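Local atomic coordinates of Udp-n-acetylglucosamine pyrophosphorylase (Trypanosoma brucei, PDB entry 4BQH), a protein that probably catalyses the transfer of a uridylyl group from UTP to N-acetylglucosamine 1-phosphate, forming UDP-N-acetylglucosamine and diphosphate. Residues Q143-L147 with F148-C152; R190-E194 with N195-G199. All coordinates share one frame; numbering follows the deposited sequence.

Contact 1 of 2, residues Q143-L147 with F148-C152; sequences QRKSL and FMMHC
Ser146 and Met149 meet because the serine hydroxyl sits between its own backbone N and carbonyl carbon (chi1 66°), which points OG at the amide end of helix 147-166, toward Met149 N. There Ser146 is the N-cap: OG accepts from Met149 N at 3.1 Å, a bond bent to 154°, and also rests against Met149 CB. A short hydroxyl side chain suits this position, since it can replace the acceptor that the amide lacks at a helix start. Regular helical bonding follows, with Met150 N giving its hydrogen to Ser146 O and His151 N to Leu147 O. A water 2.8 Å from Leu147 O donates to that carbonyl and lies in the plane of the His151 ring, 2.9 Å from ND1.

The apolar part is carried by Lys145 and two methionines. Met149, extended with CG anti to its backbone N (chi1 180°), crosses the lysine at about a right angle and lays SD 3.8 Å from Lys145 CG. Met150 instead bends at its last torsion, bringing CE 4.0 Å from Leu147 CD2. Unbranched, flexible thioethers can cross the lysine methylenes closely. Beyond them, Lys145 NZ binds Gln143 OE1 at 2.8 Å, in the carbonyl plane on a lone pair, and forms salt bridges with Glu153 and Glu541. The Glu541 bridge joins the approach to the helix with the C-terminal end of the model; two carboxylates and an amide oxygen would favour a charged ammonium.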
loop_
_atom_site.group_PDB
_atom_site.type_symbol
_atom_site.label_atom_id
_atom_site.label_comp_id
_atom_site.label_asym_id
_atom_site.label_seq_id
_atom_site.Cartn_x
_atom_site.Cartn_y
_atom_site.Cartn_z
ATOM N N GLN A 143 -10.815 7.568 19.164
ATOM C CA GLN A 143 -11.532 6.654 18.295
ATOM C C GLN A 143 -10.969 5.316 18.672
ATOM O O GLN A 143 -9.778 5.201 18.901
ATOM C CB GLN A 143 -11.190 6.900 16.814
ATOM C CG GLN A 143 -11.534 8.282 16.328
ATOM C CD GLN A 143 -10.902 8.581 14.990
ATOM O OE1 GLN A 143 -11.482 8.283 13.951
ATOM N NE2 GLN A 143 -9.713 9.158 15.008
ATOM N N ARG A 144 -11.777 4.286 18.736
ATOM C CA ARG A 144 -11.144 3.012 19.063
ATOM C C ARG A 144 -11.322 2.161 17.835
ATOM O O ARG A 144 -12.143 1.256 17.794
ATOM C CB ARG A 144 -11.708 2.399 20.361
ATOM C CG ARG A 144 -11.619 3.301 21.595
ATOM C CD ARG A 144 -10.202 3.757 21.944
ATOM N N LYS A 145 -10.584 2.520 16.787
ATOM C CA LYS A 145 -10.818 1.946 15.473
ATOM C C LYS A 145 -9.580 1.204 15.013
ATOM O O LYS A 145 -8.463 1.677 15.227
ATOM C CB LYS A 145 -11.135 3.058 14.470
ATOM C CG LYS A 145 -12.395 3.847 14.816
ATOM C CD LYS A 145 -12.586 4.977 13.846
ATOM C CE LYS A 145 -13.809 5.807 14.255
ATOM N NZ LYS A 145 -13.881 7.006 13.376
ATOM N N SER A 146 -9.798 0.047 14.399
ATOM C CA SER A 146 -8.726 -0.695 13.727
ATOM C C SER A 146 -8.155 0.082 12.529
ATOM O O SER A 146 -8.765 1.021 12.013
ATOM C CB SER A 146 -9.205 -2.088 13.282
ATOM O OG SER A 146 -10.217 -2.053 12.269
ATOM N N LEU A 147 -6.964 -0.307 12.100
ATOM C CA LEU A 147 -6.424 0.241 10.871
ATOM C C LEU A 147 -7.365 -0.029 9.680
ATOM O O LEU A 147 -7.600 0.880 8.893
ATOM C CB LEU A 147 -4.994 -0.268 10.624
ATOM C CG LEU A 147 -3.973 0.163 11.691
ATOM C CD1 LEU A 147 -2.676 -0.586 11.403
ATOM C CD2 LEU A 147 -3.741 1.665 11.694
ATOM N N PHE A 148 -7.927 -1.236 9.568
ATOM C CA PHE A 148 -8.921 -1.511 8.503
ATOM C C PHE A 148 -10.084 -0.521 8.564
ATOM O O PHE A 148 -10.467 0.043 7.558
ATOM C CB PHE A 148 -9.480 -2.937 8.555
ATOM C CG PHE A 148 -8.613 -3.982 7.892
ATOM C CD1 PHE A 148 -8.084 -3.777 6.618
ATOM C CD2 PHE A 148 -8.410 -5.226 8.504
ATOM C CE1 PHE A 148 -7.318 -4.770 5.993
ATOM C CE2 PHE A 148 -7.646 -6.232 7.874
ATOM C CZ PHE A 148 -7.092 -5.999 6.619
ATOM N N MET A 149 -10.623 -0.296 9.757
ATOM C CA MET A 149 -11.786 0.562 9.893
ATOM C C MET A 149 -11.503 1.972 9.414
ATOM O O MET A 149 -12.310 2.544 8.689
ATOM C CB MET A 149 -12.276 0.584 11.347
ATOM C CG MET A 149 -13.487 1.475 11.552
ATOM S SD MET A 149 -14.209 1.007 13.131
ATOM C CE MET A 149 -15.662 2.053 13.134
ATOM N N MET A 150 -10.347 2.524 9.789
ATOM C CA MET A 150 -10.001 3.888 9.382
ATOM C C MET A 150 -9.785 3.990 7.861
ATOM O O MET A 150 -10.182 4.983 7.257
ATOM C CB MET A 150 -8.825 4.451 10.179
ATOM C CG MET A 150 -9.229 4.850 11.610
ATOM S SD MET A 150 -7.868 5.448 12.641
ATOM C CE MET A 150 -6.894 3.961 12.752
ATOM N N HIS A 151 -9.186 2.969 7.255
ATOM C CA HIS A 151 -9.088 2.924 5.784
ATOM C C HIS A 151 -10.435 2.986 5.123
ATOM O O HIS A 151 -10.621 3.765 4.185
ATOM C CB HIS A 151 -8.319 1.705 5.277
ATOM C CG HIS A 151 -6.868 1.997 4.938
ATOM N ND1 HIS A 151 -5.963 2.338 5.882
ATOM C CD2 HIS A 151 -6.183 1.961 3.730
ATOM C CE1 HIS A 151 -4.736 2.534 5.297
ATOM N NE2 HIS A 151 -4.869 2.313 3.987
ATOM N N CYS A 152 -11.388 2.195 5.610
ATOM C CA CYS A 152 -12.721 2.146 5.004
ATOM C C CYS A 152 -13.491 3.451 5.196
ATOM O O CYS A 152 -14.241 3.875 4.309
ATOM C CB CYS A 152 -13.520 0.960 5.545
ATOM S SG CYS A 152 -12.806 -0.644 5.098
HETATM O O HOH W 1 -5.874 3.025 8.681
#

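Contact 2 of 2, residues R190-E194 with N195-G199; sequences RFFEE and NSYFG
Phe192 and Tyr197 join in a Schellman motif that ends helix 185-194, with Ser196, at positive phi, as the C' residue. Among the backbone bonds, Tyr197 N reaches Phe192 O at 2.8 Å and Ser196 N reaches Glu193 O at 3.1 Å. Phe192 O also accepts from Asn195 N, which comes from the opposite face of the carbonyl plane, so two bonds grip this oxygen.

One side-chain bond reinforces the turn. Asn195 ND2 donates to Phe191 O at 2.9 Å, nearly straight at 164°, while the same nitrogen lies over one face of the Phe191 ring. Asparagine suits the place because its short amide can turn back to a carbonyl of the last helical turn.

Aromatic packing fills the buried side. Phe198 directs its edge at the face of Phe192 in a T-shaped pair, centroids 5.2 Å apart and planes at 80°, and it meets Phe191 obliquely. Flat, rigid phenyl groups suit this cluster, which Phe148 and Cys152 of helix 147-166 help to enclose. On the exposed side Tyr197 lies alongside Glu193, pointing the same way, and its OH comes 3.3 Å from Glu193 CG.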
loop_
_atom_site.group_PDB
_atom_site.type_symbol
_atom_site.label_atom_id
_atom_site.label_comp_id
_atom_site.label_asym_id
_atom_site.label_seq_id
_atom_site.Cartn_x
_atom_site.Cartn_y
_atom_site.Cartn_z
ATOM N N ARG A 190 -13.740 -12.762 7.944
ATOM C CA ARG A 190 -14.567 -12.816 9.164
ATOM C C ARG A 190 -14.615 -11.483 9.906
ATOM O O ARG A 190 -15.676 -11.023 10.312
ATOM C CB ARG A 190 -14.068 -13.908 10.107
ATOM C CG ARG A 190 -14.623 -15.284 9.809
ATOM C CD ARG A 190 -14.502 -16.142 11.067
ATOM N NE ARG A 190 -15.038 -17.487 10.876
ATOM C CZ ARG A 190 -16.307 -17.838 11.080
ATOM N NH1 ARG A 190 -17.208 -16.941 11.477
ATOM N NH2 ARG A 190 -16.679 -19.092 10.875
ATOM N N PHE A 191 -13.455 -10.875 10.099
ATOM C CA PHE A 191 -13.358 -9.561 10.739
ATOM C C PHE A 191 -14.194 -8.515 9.988
ATOM O O PHE A 191 -14.913 -7.753 10.610
ATOM C CB PHE A 191 -11.875 -9.159 10.816
ATOM C CG PHE A 191 -11.598 -7.877 11.559
ATOM C CD1 PHE A 191 -11.699 -7.816 12.947
ATOM C CD2 PHE A 191 -11.171 -6.736 10.866
ATOM C CE1 PHE A 191 -11.399 -6.644 13.630
ATOM C CE2 PHE A 191 -10.878 -5.551 11.547
ATOM C CZ PHE A 191 -10.992 -5.506 12.933
ATOM N N PHE A 192 -14.094 -8.469 8.653
ATOM C CA PHE A 192 -14.901 -7.526 7.873
ATOM C C PHE A 192 -16.397 -7.819 8.058
ATOM O O PHE A 192 -17.191 -6.901 8.293
ATOM C CB PHE A 192 -14.534 -7.544 6.375
ATOM C CG PHE A 192 -13.421 -6.583 6.005
ATOM C CD1 PHE A 192 -12.097 -6.863 6.334
ATOM C CD2 PHE A 192 -13.704 -5.395 5.330
ATOM C CE1 PHE A 192 -11.069 -5.968 5.991
ATOM C CE2 PHE A 192 -12.689 -4.504 4.981
ATOM C CZ PHE A 192 -11.372 -4.784 5.324
ATOM N N GLU A 193 -16.765 -9.088 7.930
ATOM C CA GLU A 193 -18.177 -9.505 8.073
ATOM C C GLU A 193 -18.796 -9.106 9.425
ATOM O O GLU A 193 -19.906 -8.547 9.472
ATOM C CB GLU A 193 -18.310 -11.011 7.833
ATOM C CG GLU A 193 -18.159 -11.423 6.371
ATOM C CD GLU A 193 -17.932 -12.919 6.185
ATOM O OE1 GLU A 193 -18.165 -13.700 7.142
ATOM O OE2 GLU A 193 -17.522 -13.329 5.080
ATOM N N GLU A 194 -18.064 -9.385 10.504
ATOM C CA GLU A 194 -18.484 -9.065 11.883
ATOM C C GLU A 194 -18.651 -7.562 12.113
ATOM O O GLU A 194 -19.378 -7.125 13.012
ATOM C CB GLU A 194 -17.457 -9.594 12.878
ATOM C CG GLU A 194 -17.421 -11.112 13.004
ATOM C CD GLU A 194 -16.221 -11.623 13.790
ATOM O OE1 GLU A 194 -15.454 -10.825 14.374
ATOM O OE2 GLU A 194 -16.023 -12.848 13.820
ATOM N N ASN A 195 -17.968 -6.769 11.302
ATOM C CA ASN A 195 -18.030 -5.327 11.433
ATOM C C ASN A 195 -18.824 -4.647 10.318
ATOM O O ASN A 195 -18.692 -3.431 10.118
ATOM C CB ASN A 195 -16.610 -4.768 11.523
ATOM C CG ASN A 195 -15.964 -5.061 12.861
ATOM O OD1 ASN A 195 -16.272 -4.405 13.852
ATOM N ND2 ASN A 195 -15.085 -6.068 12.905
ATOM N N SER A 196 -19.641 -5.433 9.605
ATOM C CA SER A 196 -20.482 -4.946 8.502
ATOM C C SER A 196 -19.675 -4.170 7.463
ATOM O O SER A 196 -20.123 -3.127 6.977
ATOM C CB SER A 196 -21.633 -4.071 9.031
ATOM O OG SER A 196 -22.412 -4.853 9.917
ATOM N N TYR A 197 -18.479 -4.683 7.154
ATOM C CA TYR A 197 -17.580 -4.081 6.142
ATOM C C TYR A 197 -17.297 -2.618 6.409
ATOM O O TYR A 197 -17.023 -1.850 5.491
ATOM C CB TYR A 197 -18.106 -4.316 4.703
ATOM C CG TYR A 197 -18.398 -5.762 4.419
ATOM C CD1 TYR A 197 -17.410 -6.630 3.935
ATOM C CD2 TYR A 197 -19.667 -6.283 4.671
ATOM C CE1 TYR A 197 -17.688 -7.982 3.712
ATOM C CE2 TYR A 197 -19.950 -7.613 4.453
ATOM C CZ TYR A 197 -18.971 -8.458 3.981
ATOM O OH TYR A 197 -19.311 -9.774 3.754
ATOM N N PHE A 198 -17.355 -2.237 7.687
ATOM C CA PHE A 198 -17.033 -0.871 8.152
ATOM C C PHE A 198 -17.813 0.207 7.410
ATOM O O PHE A 198 -17.335 1.325 7.218
ATOM C CB PHE A 198 -15.513 -0.622 8.125
ATOM C CG PHE A 198 -14.724 -1.682 8.865
ATOM C CD1 PHE A 198 -14.711 -1.714 10.261
ATOM C CD2 PHE A 198 -14.037 -2.675 8.167
ATOM C CE1 PHE A 198 -13.999 -2.708 10.939
ATOM C CE2 PHE A 198 -13.320 -3.668 8.842
ATOM C CZ PHE A 198 -13.307 -3.675 10.229
ATOM N N GLY A 199 -19.037 -0.137 7.042
ATOM C CA GLY A 199 -19.930 0.811 6.379
ATOM C C GLY A 199 -19.890 0.770 4.858
ATOM O O GLY A 199 -20.704 1.425 4.206
HETATM O O HOH W 2 -21.057 -4.287 12.701
#

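Contact 1 starts one helix and contact 2 finishes the next, and their centres lie about 11 Å apart on the same side of the chain's centre. Strand 175-180, which lies between the two helices in sequence, touches Phe148 through Val178 and Cys152 through Leu176. The two contacts pack directly: Met149 CB is 3.5 Å from Phe198 CD1, and Cys152 CB is 3.6 Å from Phe198 CB. Ser146 OG, the capping oxygen, comes 3.6 Å from Phe191 CZ, and Phe148 meets Phe192 edge-to-face. The aromatic cluster of contact 2 is thus continued by the capped turn of contact 1. These touches join neighbouring helices, consistent with the GT-A clan assignment of this region.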